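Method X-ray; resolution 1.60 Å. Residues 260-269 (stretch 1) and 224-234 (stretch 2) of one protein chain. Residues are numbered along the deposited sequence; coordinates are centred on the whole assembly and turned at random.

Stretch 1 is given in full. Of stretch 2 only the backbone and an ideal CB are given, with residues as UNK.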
# COMPACT_ATOMS: atom_id res chain seq x y z
N ASP I 260 -3.49 31.34 -10.85
CA ASP I 260 -3.58 30.15 -10.02
C ASP I 260 -3.37 28.89 -10.87
O ASP I 260 -2.59 27.99 -10.49
CB ASP I 260 -4.94 30.09 -9.30
CG ASP I 260 -5.04 31.09 -8.14
OD1 ASP I 260 -4.04 31.79 -7.84
OD2 ASP I 260 -6.13 31.18 -7.52
N ALA I 261 -4.04 28.83 -12.02
CA ALA I 261 -3.88 27.66 -12.89
C ALA I 261 -2.42 27.55 -13.33
O ALA I 261 -1.87 26.45 -13.45
CB ALA I 261 -4.80 27.77 -14.10
N LEU I 262 -1.77 28.69 -13.56
CA LEU I 262 -0.37 28.70 -13.95
C LEU I 262 0.49 28.12 -12.83
O LEU I 262 1.38 27.31 -13.08
CB LEU I 262 0.08 30.13 -14.23
CG LEU I 262 -0.03 30.64 -15.65
CD1 LEU I 262 0.29 32.13 -15.67
CD2 LEU I 262 0.94 29.87 -16.54
N ASP I 263 0.23 28.57 -11.61
CA ASP I 263 0.96 28.09 -10.44
C ASP I 263 0.82 26.57 -10.33
O ASP I 263 1.80 25.87 -10.06
CB ASP I 263 0.42 28.74 -9.16
CG ASP I 263 0.82 30.21 -9.04
OD1 ASP I 263 1.62 30.67 -9.88
OD2 ASP I 263 0.35 30.89 -8.11
N LEU I 264 -0.39 26.07 -10.53
CA LEU I 264 -0.64 24.64 -10.41
C LEU I 264 0.04 23.88 -11.54
O LEU I 264 0.64 22.81 -11.32
CB LEU I 264 -2.15 24.38 -10.36
CG LEU I 264 -2.60 22.92 -10.13
CD1 LEU I 264 -1.82 22.29 -8.94
CD2 LEU I 264 -4.09 22.89 -9.88
N PHE I 265 -0.04 24.44 -12.75
CA PHE I 265 0.61 23.86 -13.91
C PHE I 265 2.11 23.68 -13.63
O PHE I 265 2.67 22.61 -13.86
CB PHE I 265 0.44 24.78 -15.14
CG PHE I 265 1.20 24.33 -16.36
CD1 PHE I 265 0.60 23.48 -17.30
CD2 PHE I 265 2.49 24.80 -16.60
CE1 PHE I 265 1.28 23.12 -18.47
CE2 PHE I 265 3.18 24.45 -17.76
CZ PHE I 265 2.57 23.60 -18.71
N TYR I 266 2.78 24.73 -13.14
CA TYR I 266 4.21 24.59 -12.86
C TYR I 266 4.53 23.69 -11.68
O TYR I 266 5.60 23.08 -11.65
CB TYR I 266 4.89 25.97 -12.70
CG TYR I 266 5.01 26.67 -14.03
CD1 TYR I 266 4.30 27.84 -14.29
CD2 TYR I 266 5.76 26.11 -15.07
CE1 TYR I 266 4.32 28.44 -15.55
CE2 TYR I 266 5.79 26.70 -16.34
CZ TYR I 266 5.07 27.86 -16.57
OH TYR I 266 5.06 28.45 -17.82
N ILE I 267 3.62 23.57 -10.72
CA ILE I 267 3.86 22.66 -9.60
C ILE I 267 3.94 21.25 -10.19
O ILE I 267 4.84 20.47 -9.84
CB ILE I 267 2.73 22.70 -8.57
CG1 ILE I 267 2.88 23.98 -7.73
CG2 ILE I 267 2.79 21.47 -7.66
CD1 ILE I 267 1.72 24.24 -6.84
N MET I 268 3.01 20.95 -11.09
CA MET I 268 3.00 19.62 -11.72
C MET I 268 4.15 19.41 -12.69
O MET I 268 4.77 18.35 -12.68
CB MET I 268 1.66 19.38 -12.44
CG MET I 268 0.48 19.34 -11.50
SD MET I 268 -1.05 18.89 -12.33
CE MET I 268 -1.49 20.47 -13.20
N VAL I 269 4.47 20.40 -13.51
CA VAL I 269 5.56 20.23 -14.47
C VAL I 269 6.93 20.26 -13.79
O VAL I 269 7.78 19.38 -14.03
CB VAL I 269 5.50 21.31 -15.58
CG1 VAL I 269 6.74 21.22 -16.47
CG2 VAL I 269 4.22 21.12 -16.39
N UNK I 224 -8.02 21.70 -18.09
CA UNK I 224 -7.73 22.41 -16.85
C UNK I 224 -6.71 21.81 -15.89
O UNK I 224 -6.77 20.63 -15.58
CB UNK I 224 -9.04 22.58 -16.08
N UNK I 225 -5.76 22.64 -15.42
CA UNK I 225 -4.75 22.14 -14.48
C UNK I 225 -5.39 21.54 -13.23
O UNK I 225 -4.89 20.55 -12.69
CB UNK I 225 -3.79 23.27 -14.08
N UNK I 226 -6.50 22.12 -12.76
CA UNK I 226 -7.15 21.60 -11.56
C UNK I 226 -7.61 20.16 -11.75
O UNK I 226 -7.36 19.32 -10.89
CB UNK I 226 -8.34 22.48 -11.18
N UNK I 227 -8.27 19.87 -12.87
CA UNK I 227 -8.74 18.50 -13.10
C UNK I 227 -7.57 17.56 -13.38
O UNK I 227 -7.57 16.41 -12.92
CB UNK I 227 -9.73 18.46 -14.26
N UNK I 228 -6.57 18.04 -14.11
CA UNK I 228 -5.39 17.21 -14.36
C UNK I 228 -4.75 16.84 -13.00
O UNK I 228 -4.32 15.68 -12.78
CB UNK I 228 -4.39 17.94 -15.26
N UNK I 229 -4.70 17.80 -12.07
CA UNK I 229 -4.07 17.58 -10.77
C UNK I 229 -4.70 16.47 -9.94
O UNK I 229 -4.03 15.89 -9.08
CB UNK I 229 -4.11 18.88 -9.97
N UNK I 230 -5.98 16.17 -10.20
CA UNK I 230 -6.68 15.13 -9.44
C UNK I 230 -6.06 13.74 -9.68
O UNK I 230 -6.28 12.84 -8.90
CB UNK I 230 -8.16 15.11 -9.82
N UNK I 231 -5.31 13.57 -10.77
CA UNK I 231 -4.62 12.29 -10.98
C UNK I 231 -3.09 12.48 -11.02
O UNK I 231 -2.34 11.57 -10.66
CB UNK I 231 -5.10 11.64 -12.28
N UNK I 232 -2.60 13.67 -11.41
CA UNK I 232 -1.16 13.90 -11.49
C UNK I 232 -0.46 14.13 -10.15
O UNK I 232 0.68 13.70 -9.95
CB UNK I 232 -0.90 15.11 -12.39
N UNK I 233 -1.12 14.80 -9.22
CA UNK I 233 -0.46 15.04 -7.93
C UNK I 233 -0.33 13.78 -7.09
O UNK I 233 -1.17 12.90 -7.16
CB UNK I 233 -1.23 16.10 -7.14
N UNK I 234 0.73 13.72 -6.29
CA UNK I 234 0.93 12.57 -5.43
C UNK I 234 1.77 11.53 -6.15
O UNK I 234 1.96 11.61 -7.37
CB UNK I 234 -0.41 11.98 -4.99

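Stretch 1 is helical throughout, and stretch 2 is helical from 225 to 232. The two axes come within 9.5 Å and run in roughly the same direction, at 29°. Stretch 1 offers mainly Ala261, Leu264 and Met268, an apolar surface without charge.

Position 224 precedes the helix, with phi/psi of -92/132. Its ideal CB has nothing of stretch 1 within 5.5 Å. A capping residue such as Ser, Thr, Asp or Asn would suit. It is Thr224, whose OG1 accepts a weak capping bond from the backbone N of position 227 at 3.4 Å.

Position 225 opens the helix and points toward stretch 1. Its ideal CB lies 3.7 Å from Met268 CE and 4.1 Å from Leu264 CG. The space is apolar and shallow, so Ala, Val or Pro would fit. Proline is also favoured by place: in the first turn, its missing N-H costs no helix bond. Pro225 sits as a knob among Ala261, Leu264, Phe265 and Met268. Its CG is 4.0 Å from Ala261 CB, and its CB is 3.9 Å from Met268 CE.

Position 226 points away. The ideal CB is 4.5 Å from Leu264 CD2, at the margin of the contact, so small or polar residues suit it. Ser226 is found here; Leu264 CD2 packs against its CA at 3.7 Å.

Position 227 also points away and has no neighbour in stretch 1. Many residues would do. Arg227 extends from the helix and is hydrogen-bonded elsewhere in the structure.

Position 228 points toward stretch 1, with its ideal CB 4.4 Å from Met268 CE. An aliphatic side chain is expected: Val, Ile or Leu. In Ile228, CG2 meets Met268 SD at 3.9 Å.

Position 229 faces Leu264 and Met268 closely. Its ideal CB is 3.9 Å from Met268 SD and 4.0 Å from Leu264 CD2. Gly, Ala or Ser would suit this tight spot. Ser229 keeps its hydroxyl in its own helix, OG donating to Ser226 O at 2.6 Å, while its CA lies 3.6 Å from Met268 SD.

Position 230 points away, and stretch 1 sets no demand. Ser230 donates from OG to Arg227 O at 2.7 Å.

Position 231 is out of reach of stretch 1, which leaves the choice open. It is Ile231.

Position 232 points toward Met268, its ideal CB 3.8 Å from SD. A small apolar residue suits. Ala232 supplies just that methyl and, with Pro225, Ile228 and Ser229, forms the hole that receives Met268.

Position 233 leaves the helix, with phi/psi of -72/149. CA-to-CB points sideways, and the ideal CB has no neighbour within 5.5 Å. Contact needs a longer apolar chain, such as Leu or Met. Leu233 has chi1 m and chi2 t. Its CD2 approaches Met268 CG at 3.8 Å and Ile267 CG2 at 4.3 Å.

Position 234 has phi/psi of 91/166, where a CB would jam against the preceding carbonyl O. This calls for glycine, and Gly234 is present.

Stretch 2 224-234: TPSRISSIALG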
# COMPACT_ATOMS: atom_id res chain seq x y z
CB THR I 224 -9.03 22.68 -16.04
OG1 THR I 224 -9.61 21.45 -15.56
CG2 THR I 224 -10.05 23.42 -16.91
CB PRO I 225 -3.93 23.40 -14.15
CG PRO I 225 -3.93 24.13 -15.48
CD PRO I 225 -5.39 23.98 -15.93
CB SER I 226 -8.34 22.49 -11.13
OG SER I 226 -9.34 22.52 -12.12
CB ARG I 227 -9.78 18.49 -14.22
CG ARG I 227 -11.19 18.76 -13.67
CD ARG I 227 -12.19 19.16 -14.74
NE ARG I 227 -13.52 19.19 -14.15
CZ ARG I 227 -14.54 19.91 -14.61
NH1 ARG I 227 -14.40 20.69 -15.67
NH2 ARG I 227 -15.71 19.84 -14.00
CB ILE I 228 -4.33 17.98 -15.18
CG1 ILE I 228 -4.87 18.26 -16.58
CG2 ILE I 228 -2.99 17.21 -15.20
CD1 ILE I 228 -4.07 19.33 -17.30
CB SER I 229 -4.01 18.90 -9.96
OG SER I 229 -5.27 19.17 -9.34
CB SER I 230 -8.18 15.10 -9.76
OG SER I 230 -8.46 14.69 -11.08
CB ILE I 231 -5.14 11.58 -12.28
CG1 ILE I 231 -4.52 10.18 -12.42
CG2 ILE I 231 -4.86 12.42 -13.49
CD1 ILE I 231 -4.95 9.17 -11.33
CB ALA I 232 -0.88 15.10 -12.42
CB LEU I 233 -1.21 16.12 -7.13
CG LEU I 233 -1.22 17.52 -7.72
CD1 LEU I 233 -2.08 18.40 -6.80
CD2 LEU I 233 0.18 18.10 -7.87
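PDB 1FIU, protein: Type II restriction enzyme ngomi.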